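Local coordinates for probable GTPase engC (Thermotoga maritima, PDB 1U0L), which probably hydrolyses GTP slowly, as a circularly permuted GTPase, while helping the 30S ribosomal subunit through its late maturation, at residues N237-F251 against R284-R298. Residues are numbered along the deposited sequence; the frame is centred on the assembly and turned at random.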
ATOM      1  N   ASN A 237      -7.235  -2.239 -13.690  1.00 59.62           N
ATOM      2  CA  ASN A 237      -8.173  -2.072 -14.793  1.00 59.95           C
ATOM      3  C   ASN A 237      -8.471  -0.603 -14.984  1.00 59.69           C
ATOM      4  O   ASN A 237      -8.694  -0.140 -16.102  1.00 58.94           O
ATOM      5  CB  ASN A 237      -9.473  -2.830 -14.498  1.00 66.90           C
ATOM      6  CG  ASN A 237      -9.279  -4.336 -14.474  1.00 68.22           C
ATOM      7  OD1 ASN A 237      -9.071  -4.958 -15.518  1.00 67.72           O
ATOM      8  ND2 ASN A 237      -9.338  -4.931 -13.282  1.00 69.04           N
ATOM      9  N   ASP A 238      -8.471   0.126 -13.877  1.00 68.20           N
ATOM     10  CA  ASP A 238      -8.734   1.550 -13.911  1.00 68.54           C
ATOM     11  C   ASP A 238      -7.573   2.237 -14.609  1.00 67.03           C
ATOM     12  O   ASP A 238      -7.526   3.467 -14.694  1.00 68.04           O
ATOM     13  CB  ASP A 238      -8.874   2.088 -12.488  1.00107.46           C
ATOM     14  CG  ASP A 238      -9.824   1.263 -11.647  1.00111.38           C
ATOM     15  OD1 ASP A 238     -10.980   1.058 -12.078  1.00113.53           O
ATOM     16  OD2 ASP A 238      -9.415   0.819 -10.554  1.00115.54           O
ATOM     17  N   ILE A 239      -6.637   1.437 -15.115  1.00 49.35           N
ATOM     18  CA  ILE A 239      -5.474   1.985 -15.791  1.00 46.12           C
ATOM     19  C   ILE A 239      -5.497   1.834 -17.311  1.00 45.67           C
ATOM     20  O   ILE A 239      -5.684   0.736 -17.840  1.00 44.99           O
ATOM     21  CB  ILE A 239      -4.179   1.355 -15.253  1.00 33.15           C
ATOM     22  CG1 ILE A 239      -4.056   1.600 -13.742  1.00 31.25           C
ATOM     23  CG2 ILE A 239      -2.972   1.950 -15.989  1.00 32.71           C
ATOM     24  CD1 ILE A 239      -2.782   1.013 -13.117  1.00 27.27           C
ATOM     25  N   GLU A 240      -5.308   2.953 -18.007  1.00 42.39           N
ATOM     26  CA  GLU A 240      -5.283   2.962 -19.466  1.00 42.02           C
ATOM     27  C   GLU A 240      -3.926   2.425 -19.885  1.00 40.74           C
ATOM     28  O   GLU A 240      -2.923   2.653 -19.212  1.00 41.10           O
ATOM     29  CB  GLU A 240      -5.469   4.386 -19.993  1.00 88.80           C
ATOM     30  CG  GLU A 240      -6.687   4.587 -20.894  1.00 93.03           C
ATOM     31  CD  GLU A 240      -7.999   4.236 -20.207  1.00 95.97           C
ATOM     32  OE1 GLU A 240      -8.354   3.040 -20.165  1.00 96.88           O
ATOM     33  OE2 GLU A 240      -8.673   5.160 -19.702  1.00 96.85           O
ATOM     34  N   PRO A 241      -3.870   1.708 -21.007  1.00 40.23           N
ATOM     35  CA  PRO A 241      -2.597   1.149 -21.474  1.00 39.66           C
ATOM     36  C   PRO A 241      -1.461   2.170 -21.478  1.00 40.45           C
ATOM     37  O   PRO A 241      -0.422   1.966 -20.850  1.00 39.48           O
ATOM     38  CB  PRO A 241      -2.932   0.655 -22.881  1.00 26.30           C
ATOM     39  CG  PRO A 241      -4.391   0.305 -22.772  1.00 25.90           C
ATOM     40  CD  PRO A 241      -4.942   1.481 -21.989  1.00 26.55           C
ATOM     41  N   GLU A 242      -1.674   3.270 -22.192  1.00 68.56           N
ATOM     42  CA  GLU A 242      -0.682   4.337 -22.311  1.00 69.25           C
ATOM     43  C   GLU A 242      -0.334   4.996 -20.978  1.00 67.79           C
ATOM     44  O   GLU A 242       0.607   5.781 -20.895  1.00 67.80           O
ATOM     45  CB  GLU A 242      -1.184   5.393 -23.300  1.00 67.31           C
ATOM     46  CG  GLU A 242      -2.653   5.767 -23.113  1.00 71.36           C
ATOM     47  CD  GLU A 242      -3.607   4.778 -23.762  1.00 73.84           C
ATOM     48  OE1 GLU A 242      -4.790   4.740 -23.361  1.00 75.04           O
ATOM     49  OE2 GLU A 242      -3.180   4.048 -24.683  1.00 73.70           O
ATOM     50  N   GLU A 243      -1.092   4.668 -19.940  1.00 39.02           N
ATOM     51  CA  GLU A 243      -0.868   5.236 -18.613  1.00 38.72           C
ATOM     52  C   GLU A 243       0.122   4.418 -17.772  1.00 37.67           C
ATOM     53  O   GLU A 243       0.951   4.969 -17.036  1.00 35.94           O
ATOM     54  CB  GLU A 243      -2.212   5.344 -17.890  1.00 57.97           C
ATOM     55  CG  GLU A 243      -2.128   5.685 -16.415  1.00 61.57           C
ATOM     56  CD  GLU A 243      -3.503   5.794 -15.782  1.00 63.89           C
ATOM     57  OE1 GLU A 243      -3.577   5.920 -14.540  1.00 65.73           O
ATOM     58  OE2 GLU A 243      -4.505   5.759 -16.532  1.00 62.96           O
ATOM     59  N   LEU A 244       0.023   3.099 -17.896  1.00 44.79           N
ATOM     60  CA  LEU A 244       0.870   2.159 -17.176  1.00 43.03           C
ATOM     61  C   LEU A 244       2.356   2.550 -17.086  1.00 42.88           C
ATOM     62  O   LEU A 244       2.957   2.455 -16.016  1.00 42.22           O
ATOM     63  CB  LEU A 244       0.761   0.791 -17.845  1.00 36.67           C
ATOM     64  CG  LEU A 244       0.569  -0.487 -17.029  1.00 35.56           C
ATOM     65  CD1 LEU A 244       0.993  -1.658 -17.901  1.00 33.70           C
ATOM     66  CD2 LEU A 244       1.388  -0.458 -15.754  1.00 36.00           C
ATOM     67  N   LYS A 245       2.943   2.981 -18.201  1.00 48.14           N
ATOM     68  CA  LYS A 245       4.365   3.342 -18.248  1.00 47.48           C
ATOM     69  C   LYS A 245       4.821   4.306 -17.146  1.00 46.63           C
ATOM     70  O   LYS A 245       5.997   4.329 -16.782  1.00 48.05           O
ATOM     71  CB  LYS A 245       4.714   3.938 -19.618  1.00 44.91           C
ATOM     72  CG  LYS A 245       4.268   5.378 -19.781  1.00 45.23           C
ATOM     73  CD  LYS A 245       4.513   5.915 -21.169  1.00 43.95           C
ATOM     74  CE  LYS A 245       3.569   5.291 -22.166  1.00 44.66           C
ATOM     75  NZ  LYS A 245       3.375   6.189 -23.333  1.00 44.21           N
ATOM     76  N   HIS A 246       3.893   5.098 -16.621  1.00 40.21           N
ATOM     77  CA  HIS A 246       4.214   6.053 -15.565  1.00 39.11           C
ATOM     78  C   HIS A 246       4.280   5.380 -14.203  1.00 38.81           C
ATOM     79  O   HIS A 246       4.540   6.028 -13.195  1.00 39.64           O
ATOM     80  CB  HIS A 246       3.156   7.156 -15.489  1.00 40.62           C
ATOM     81  CG  HIS A 246       2.974   7.915 -16.762  1.00 41.53           C
ATOM     82  ND1 HIS A 246       4.019   8.525 -17.419  1.00 43.06           N
ATOM     83  CD2 HIS A 246       1.869   8.154 -17.506  1.00 42.99           C
ATOM     84  CE1 HIS A 246       3.566   9.101 -18.518  1.00 45.54           C
ATOM     85  NE2 HIS A 246       2.265   8.892 -18.593  1.00 45.42           N
ATOM     86  N   TYR A 247       4.042   4.080 -14.162  1.00 39.47           N
ATOM     87  CA  TYR A 247       4.051   3.379 -12.899  1.00 37.55           C
ATOM     88  C   TYR A 247       5.228   2.421 -12.758  1.00 37.88           C
ATOM     89  O   TYR A 247       5.193   1.451 -11.991  1.00 38.35           O
ATOM     90  CB  TYR A 247       2.707   2.690 -12.744  1.00 32.62           C
ATOM     91  CG  TYR A 247       1.571   3.695 -12.743  1.00 32.25           C
ATOM     92  CD1 TYR A 247       0.335   3.388 -13.311  1.00 33.03           C
ATOM     93  CD2 TYR A 247       1.719   4.946 -12.132  1.00 30.47           C
ATOM     94  CE1 TYR A 247      -0.729   4.295 -13.270  1.00 30.22           C
ATOM     95  CE2 TYR A 247       0.660   5.855 -12.081  1.00 28.96           C
ATOM     96  CZ  TYR A 247      -0.556   5.517 -12.648  1.00 28.76           C
ATOM     97  OH  TYR A 247      -1.623   6.370 -12.547  1.00 27.88           O
ATOM     98  N   PHE A 248       6.278   2.727 -13.513  1.00 37.05           N
ATOM     99  CA  PHE A 248       7.527   1.983 -13.500  1.00 35.37           C
ATOM    100  C   PHE A 248       8.628   3.040 -13.390  1.00 37.34           C
ATOM    101  O   PHE A 248       9.177   3.456 -14.410  1.00 36.52           O
ATOM    102  CB  PHE A 248       7.712   1.209 -14.804  1.00 23.27           C
ATOM    103  CG  PHE A 248       7.050  -0.141 -14.821  1.00 19.20           C
ATOM    104  CD1 PHE A 248       5.684  -0.260 -15.032  1.00 16.45           C
ATOM    105  CD2 PHE A 248       7.808  -1.296 -14.615  1.00 18.86           C
ATOM    106  CE1 PHE A 248       5.070  -1.504 -15.037  1.00 17.86           C
ATOM    107  CE2 PHE A 248       7.216  -2.548 -14.615  1.00 19.82           C
ATOM    108  CZ  PHE A 248       5.834  -2.657 -14.827  1.00 20.25           C
ATOM    109  N   LYS A 249       8.918   3.490 -12.165  1.00 34.56           N
ATOM    110  CA  LYS A 249       9.951   4.501 -11.920  1.00 34.36           C
ATOM    111  C   LYS A 249      10.956   4.583 -13.059  1.00 37.98           C
ATOM    112  O   LYS A 249      11.038   5.597 -13.746  1.00 38.97           O
ATOM    113  CB  LYS A 249      10.752   4.193 -10.656  1.00 33.48           C
ATOM    114  CG  LYS A 249      10.058   4.376  -9.316  1.00 31.62           C
ATOM    115  CD  LYS A 249      11.128   4.495  -8.214  1.00 26.85           C
ATOM    116  CE  LYS A 249      10.519   4.519  -6.849  1.00 26.60           C
ATOM    117  NZ  LYS A 249       9.357   5.466  -6.798  1.00 30.77           N
ATOM    118  N   GLU A 250      11.725   3.508 -13.236  1.00 39.98           N
ATOM    119  CA  GLU A 250      12.755   3.427 -14.274  1.00 43.80           C
ATOM    120  C   GLU A 250      12.386   4.143 -15.563  1.00 45.38           C
ATOM    121  O   GLU A 250      13.224   4.810 -16.158  1.00 46.34           O
ATOM    122  CB  GLU A 250      13.076   1.970 -14.624  1.00 52.74           C
ATOM    123  CG  GLU A 250      13.340   1.081 -13.449  1.00 55.41           C
ATOM    124  CD  GLU A 250      12.180   0.156 -13.181  1.00 57.89           C
ATOM    125  OE1 GLU A 250      11.045   0.663 -13.022  1.00 58.07           O
ATOM    126  OE2 GLU A 250      12.409  -1.072 -13.133  1.00 58.18           O
ATOM    127  N   PHE A 251      11.146   3.978 -16.007  1.00 55.17           N
ATOM    128  CA  PHE A 251      10.684   4.616 -17.234  1.00 60.11           C
ATOM    129  C   PHE A 251      10.383   6.077 -16.906  1.00 63.81           C
ATOM    130  O   PHE A 251       9.319   6.390 -16.355  1.00 64.35           O
ATOM    131  CB  PHE A 251       9.401   3.948 -17.750  1.00 56.54           C
ATOM    132  CG  PHE A 251       9.501   2.449 -17.937  1.00 55.54           C
ATOM    133  CD1 PHE A 251      10.583   1.729 -17.451  1.00 54.27           C
ATOM    134  CD2 PHE A 251       8.470   1.756 -18.564  1.00 55.50           C
ATOM    135  CE1 PHE A 251      10.634   0.357 -17.583  1.00 54.57           C
ATOM    136  CE2 PHE A 251       8.517   0.379 -18.697  1.00 54.71           C
ATOM    137  CZ  PHE A 251       9.598  -0.320 -18.206  1.00 54.47           C
ATOM    138  N   ARG A 284      11.514  -6.343 -15.293  1.00 26.91           N
ATOM    139  CA  ARG A 284      10.706  -5.136 -15.239  1.00 26.44           C
ATOM    140  C   ARG A 284      10.050  -4.896 -16.589  1.00 25.98           C
ATOM    141  O   ARG A 284       8.816  -4.864 -16.702  1.00 25.93           O
ATOM    142  CB  ARG A 284      11.570  -3.936 -14.844  1.00 34.98           C
ATOM    143  CG  ARG A 284      12.075  -4.000 -13.403  1.00 36.19           C
ATOM    144  CD  ARG A 284      10.943  -3.827 -12.389  1.00 34.69           C
ATOM    145  NE  ARG A 284      10.470  -2.448 -12.368  1.00 35.59           N
ATOM    146  CZ  ARG A 284       9.536  -1.979 -11.548  1.00 36.06           C
ATOM    147  NH1 ARG A 284       8.963  -2.780 -10.666  1.00 39.22           N
ATOM    148  NH2 ARG A 284       9.179  -0.703 -11.606  1.00 38.21           N
ATOM    149  N   TYR A 285      10.876  -4.737 -17.618  1.00 29.07           N
ATOM    150  CA  TYR A 285      10.353  -4.499 -18.953  1.00 28.09           C
ATOM    151  C   TYR A 285       9.297  -5.548 -19.333  1.00 27.63           C
ATOM    152  O   TYR A 285       8.183  -5.223 -19.764  1.00 25.81           O
ATOM    153  CB  TYR A 285      11.482  -4.533 -19.987  1.00 30.08           C
ATOM    154  CG  TYR A 285      10.962  -4.203 -21.358  1.00 31.31           C
ATOM    155  CD1 TYR A 285      10.577  -2.907 -21.670  1.00 31.84           C
ATOM    156  CD2 TYR A 285      10.729  -5.202 -22.296  1.00 31.21           C
ATOM    157  CE1 TYR A 285       9.960  -2.611 -22.872  1.00 32.80           C
ATOM    158  CE2 TYR A 285      10.110  -4.915 -23.508  1.00 31.99           C
ATOM    159  CZ  TYR A 285       9.723  -3.614 -23.784  1.00 32.04           C
ATOM    160  OH  TYR A 285       9.054  -3.315 -24.952  1.00 32.97           O
ATOM    161  N   GLU A 286       9.686  -6.809 -19.161  1.00 28.33           N
ATOM    162  CA  GLU A 286       8.870  -7.970 -19.474  1.00 29.71           C
ATOM    163  C   GLU A 286       7.479  -7.895 -18.871  1.00 27.34           C
ATOM    164  O   GLU A 286       6.477  -7.995 -19.588  1.00 26.11           O
ATOM    165  CB  GLU A 286       9.591  -9.222 -18.977  1.00 86.25           C
ATOM    166  CG  GLU A 286       8.940 -10.530 -19.344  1.00 95.87           C
ATOM    167  CD  GLU A 286       9.761 -11.711 -18.879  1.00104.29           C
ATOM    168  OE1 GLU A 286       9.942 -11.866 -17.652  1.00108.74           O
ATOM    169  OE2 GLU A 286      10.232 -12.480 -19.740  1.00107.21           O
ATOM    170  N   ASN A 287       7.421  -7.713 -17.555  1.00 24.36           N
ATOM    171  CA  ASN A 287       6.150  -7.641 -16.855  1.00 23.68           C
ATOM    172  C   ASN A 287       5.337  -6.420 -17.286  1.00 24.29           C
ATOM    173  O   ASN A 287       4.097  -6.502 -17.408  1.00 22.02           O
ATOM    174  CB  ASN A 287       6.392  -7.640 -15.347  1.00 23.76           C
ATOM    175  CG  ASN A 287       7.009  -8.936 -14.861  1.00 23.42           C
ATOM    176  OD1 ASN A 287       6.532 -10.016 -15.199  1.00 24.71           O
ATOM    177  ND2 ASN A 287       8.073  -8.839 -14.063  1.00 22.02           N
ATOM    178  N   TYR A 288       6.028  -5.296 -17.523  1.00 21.55           N
ATOM    179  CA  TYR A 288       5.355  -4.079 -17.962  1.00 23.33           C
ATOM    180  C   TYR A 288       4.660  -4.324 -19.311  1.00 24.63           C
ATOM    181  O   TYR A 288       3.502  -3.948 -19.500  1.00 21.88           O
ATOM    182  CB  TYR A 288       6.341  -2.919 -18.106  1.00 37.94           C
ATOM    183  CG  TYR A 288       5.775  -1.819 -18.978  1.00 42.55           C
ATOM    184  CD1 TYR A 288       4.613  -1.133 -18.607  1.00 43.79           C
ATOM    185  CD2 TYR A 288       6.328  -1.550 -20.233  1.00 43.97           C
ATOM    186  CE1 TYR A 288       4.012  -0.223 -19.465  1.00 43.48           C
ATOM    187  CE2 TYR A 288       5.738  -0.643 -21.100  1.00 45.55           C
ATOM    188  CZ  TYR A 288       4.580   0.014 -20.715  1.00 46.70           C
ATOM    189  OH  TYR A 288       3.981   0.883 -21.599  1.00 48.77           O
ATOM    190  N   VAL A 289       5.365  -4.948 -20.251  1.00 33.27           N
ATOM    191  CA  VAL A 289       4.774  -5.238 -21.555  1.00 35.81           C
ATOM    192  C   VAL A 289       3.591  -6.200 -21.422  1.00 36.22           C
ATOM    193  O   VAL A 289       2.555  -6.000 -22.057  1.00 36.48           O
ATOM    194  CB  VAL A 289       5.813  -5.846 -22.517  1.00 54.32           C
ATOM    195  CG1 VAL A 289       5.138  -6.283 -23.803  1.00 53.00           C
ATOM    196  CG2 VAL A 289       6.897  -4.825 -22.807  1.00 52.11           C
ATOM    197  N   LYS A 290       3.753  -7.239 -20.597  1.00 24.31           N
ATOM    198  CA  LYS A 290       2.691  -8.213 -20.345  1.00 22.99           C
ATOM    199  C   LYS A 290       1.470  -7.456 -19.841  1.00 22.36           C
ATOM    200  O   LYS A 290       0.361  -7.612 -20.356  1.00 19.50           O
ATOM    201  CB  LYS A 290       3.137  -9.215 -19.282  1.00 56.70           C
ATOM    202  CG  LYS A 290       2.049 -10.186 -18.826  1.00 60.73           C
ATOM    203  CD  LYS A 290       1.740 -11.260 -19.865  1.00 63.49           C
ATOM    204  CE  LYS A 290       0.651 -12.207 -19.373  1.00 64.74           C
ATOM    205  NZ  LYS A 290       0.968 -12.763 -18.025  1.00 63.81           N
ATOM    206  N   MET A 291       1.686  -6.623 -18.825  1.00 47.17           N
ATOM    207  CA  MET A 291       0.602  -5.825 -18.264  1.00 46.60           C
ATOM    208  C   MET A 291       0.017  -4.892 -19.318  1.00 47.39           C
ATOM    209  O   MET A 291      -1.198  -4.741 -19.413  1.00 47.90           O
ATOM    210  CB  MET A 291       1.095  -5.025 -17.050  1.00 28.91           C
ATOM    211  CG  MET A 291       0.907  -5.774 -15.731  1.00 27.70           C
ATOM    212  SD  MET A 291       1.251  -4.859 -14.224  1.00 23.12           S
ATOM    213  CE  MET A 291       2.979  -5.232 -14.026  1.00 23.88           C
ATOM    214  N   PHE A 292       0.888  -4.277 -20.113  1.00 36.12           N
ATOM    215  CA  PHE A 292       0.451  -3.374 -21.161  1.00 36.59           C
ATOM    216  C   PHE A 292      -0.619  -4.074 -21.994  1.00 38.22           C
ATOM    217  O   PHE A 292      -1.782  -3.658 -22.020  1.00 37.34           O
ATOM    218  CB  PHE A 292       1.629  -2.982 -22.062  1.00 34.25           C
ATOM    219  CG  PHE A 292       1.266  -1.992 -23.130  1.00 34.09           C
ATOM    220  CD1 PHE A 292       1.242  -0.634 -22.853  1.00 35.80           C
ATOM    221  CD2 PHE A 292       0.860  -2.422 -24.389  1.00 36.02           C
ATOM    222  CE1 PHE A 292       0.811   0.287 -23.816  1.00 37.07           C
ATOM    223  CE2 PHE A 292       0.424  -1.509 -25.358  1.00 37.61           C
ATOM    224  CZ  PHE A 292       0.400  -0.153 -25.067  1.00 36.49           C
ATOM    225  N   TYR A 293      -0.222  -5.149 -22.667  1.00 39.54           N
ATOM    226  CA  TYR A 293      -1.144  -5.902 -23.508  1.00 43.22           C
ATOM    227  C   TYR A 293      -2.414  -6.379 -22.769  1.00 45.91           C
ATOM    228  O   TYR A 293      -3.507  -6.440 -23.355  1.00 44.71           O
ATOM    229  CB  TYR A 293      -0.383  -7.069 -24.144  1.00 46.79           C
ATOM    230  CG  TYR A 293       0.502  -6.640 -25.305  1.00 48.87           C
ATOM    231  CD1 TYR A 293       1.681  -7.325 -25.609  1.00 48.95           C
ATOM    232  CD2 TYR A 293       0.155  -5.549 -26.108  1.00 49.96           C
ATOM    233  CE1 TYR A 293       2.494  -6.933 -26.674  1.00 49.21           C
ATOM    234  CE2 TYR A 293       0.959  -5.151 -27.179  1.00 51.15           C
ATOM    235  CZ  TYR A 293       2.127  -5.845 -27.451  1.00 52.43           C
ATOM    236  OH  TYR A 293       2.929  -5.432 -28.492  1.00 54.78           O
ATOM    237  N   GLU A 294      -2.267  -6.700 -21.485  1.00 48.79           N
ATOM    238  CA  GLU A 294      -3.392  -7.140 -20.669  1.00 49.91           C
ATOM    239  C   GLU A 294      -4.423  -6.032 -20.533  1.00 51.89           C
ATOM    240  O   GLU A 294      -5.618  -6.301 -20.430  1.00 53.05           O
ATOM    241  CB  GLU A 294      -2.915  -7.552 -19.282  1.00 54.88           C
ATOM    242  CG  GLU A 294      -2.547  -9.011 -19.172  1.00 59.23           C
ATOM    243  CD  GLU A 294      -1.925  -9.361 -17.837  1.00 61.30           C
ATOM    244  OE1 GLU A 294      -2.450  -8.917 -16.791  1.00 61.90           O
ATOM    245  OE2 GLU A 294      -0.913 -10.089 -17.832  1.00 61.83           O
ATOM    246  N   LEU A 295      -3.967  -4.784 -20.528  1.00 48.31           N
ATOM    247  CA  LEU A 295      -4.879  -3.659 -20.390  1.00 50.42           C
ATOM    248  C   LEU A 295      -5.552  -3.317 -21.713  1.00 54.10           C
ATOM    249  O   LEU A 295      -6.636  -2.732 -21.722  1.00 53.78           O
ATOM    250  CB  LEU A 295      -4.135  -2.433 -19.837  1.00 38.77           C
ATOM    251  CG  LEU A 295      -3.567  -2.557 -18.413  1.00 36.94           C
ATOM    252  CD1 LEU A 295      -2.810  -1.288 -18.018  1.00 34.52           C
ATOM    253  CD2 LEU A 295      -4.702  -2.815 -17.444  1.00 34.18           C
ATOM    254  N   LEU A 296      -4.917  -3.685 -22.828  1.00 56.58           N
ATOM    255  CA  LEU A 296      -5.470  -3.408 -24.160  1.00 60.43           C
ATOM    256  C   LEU A 296      -6.741  -4.183 -24.450  1.00 65.33           C
ATOM    257  O   LEU A 296      -7.596  -3.708 -25.199  1.00 64.92           O
ATOM    258  CB  LEU A 296      -4.454  -3.728 -25.245  1.00 40.50           C
ATOM    259  CG  LEU A 296      -3.535  -2.598 -25.685  1.00 37.82           C
ATOM    260  CD1 LEU A 296      -2.579  -3.125 -26.735  1.00 36.45           C
ATOM    261  CD2 LEU A 296      -4.368  -1.440 -26.219  1.00 35.74           C
ATOM    262  N   GLY A 297      -6.841  -5.385 -23.881  1.00 47.48           N
ATOM    263  CA  GLY A 297      -8.024  -6.205 -24.059  1.00 55.34           C
ATOM    264  C   GLY A 297      -9.182  -5.609 -23.277  1.00 61.86           C
ATOM    265  O   GLY A 297      -9.423  -5.966 -22.121  1.00 62.05           O
ATOM    266  N   ARG A 298      -9.882  -4.676 -23.917  1.00117.50           N
ATOM    267  CA  ARG A 298     -11.035  -3.990 -23.338  1.00123.80           C
ATOM    268  C   ARG A 298     -11.613  -3.032 -24.380  1.00126.92           C
ATOM    269  O   ARG A 298     -11.220  -1.872 -24.471  1.00127.36           O
ATOM    270  CB  ARG A 298     -10.632  -3.235 -22.060  1.00132.10           C
ATOM    271  CG  ARG A 298      -9.407  -2.341 -22.190  1.00137.73           C
ATOM    272  CD  ARG A 298      -9.769  -0.886 -22.468  1.00142.01           C
ATOM    273  NE  ARG A 298     -10.474  -0.257 -21.351  1.00146.58           N
ATOM    274  CZ  ARG A 298      -9.907   0.077 -20.195  1.00148.25           C
ATOM    275  NH1 ARG A 298      -8.617  -0.153 -19.989  1.00149.68           N
ATOM    276  NH2 ARG A 298     -10.633   0.645 -19.241  1.00149.78           N
TER
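The edge of Tyr-288 meets the face of Phe-248, planes 69° apart, and Tyr-288 CB lies over that ring, 3.6 Å from the centroid, as a CH-pi contact. Met-291 CE sits at the Phe-248 edge. One face of Tyr-288 takes the edge of Phe-251, planes at 89°, and Leu-244 CB lies at the Tyr-288 rim. CG of Tyr-288 stands anti to the backbone N (chi1 161°), which lays one face toward Phe-251 and turns an edge to Phe-248; its OH is hydrogen-bonded to Asn-262 O. With an alanine in its place, both phenylalanines are likely to lose their common partner and Asn-262 O the tyrosine hydroxyl. Phe-248 CD2 lies over one face of the Arg-284 guanidinium, whose edge is salt-bridged to Glu-250; Arg-284 NH2 donates a hydrogen bond to Glu-250 OE1 (2.7 Å), near the guanidinium plane. Leu-244 is a knob among Tyr-288, Met-291, Phe-292 and Leu-295, its CG 3.6 Å from Leu-295 CD1. The contact joins the weakly bonded helix at about 241-244, the 3-10 turn 245-246 and the loop after it to helix 282-296, beside the zinc site: Phe-251 meets zinc ligand His-263 edge to face, and Arg-284 salt-bridges Asp-105 of helix 101-113.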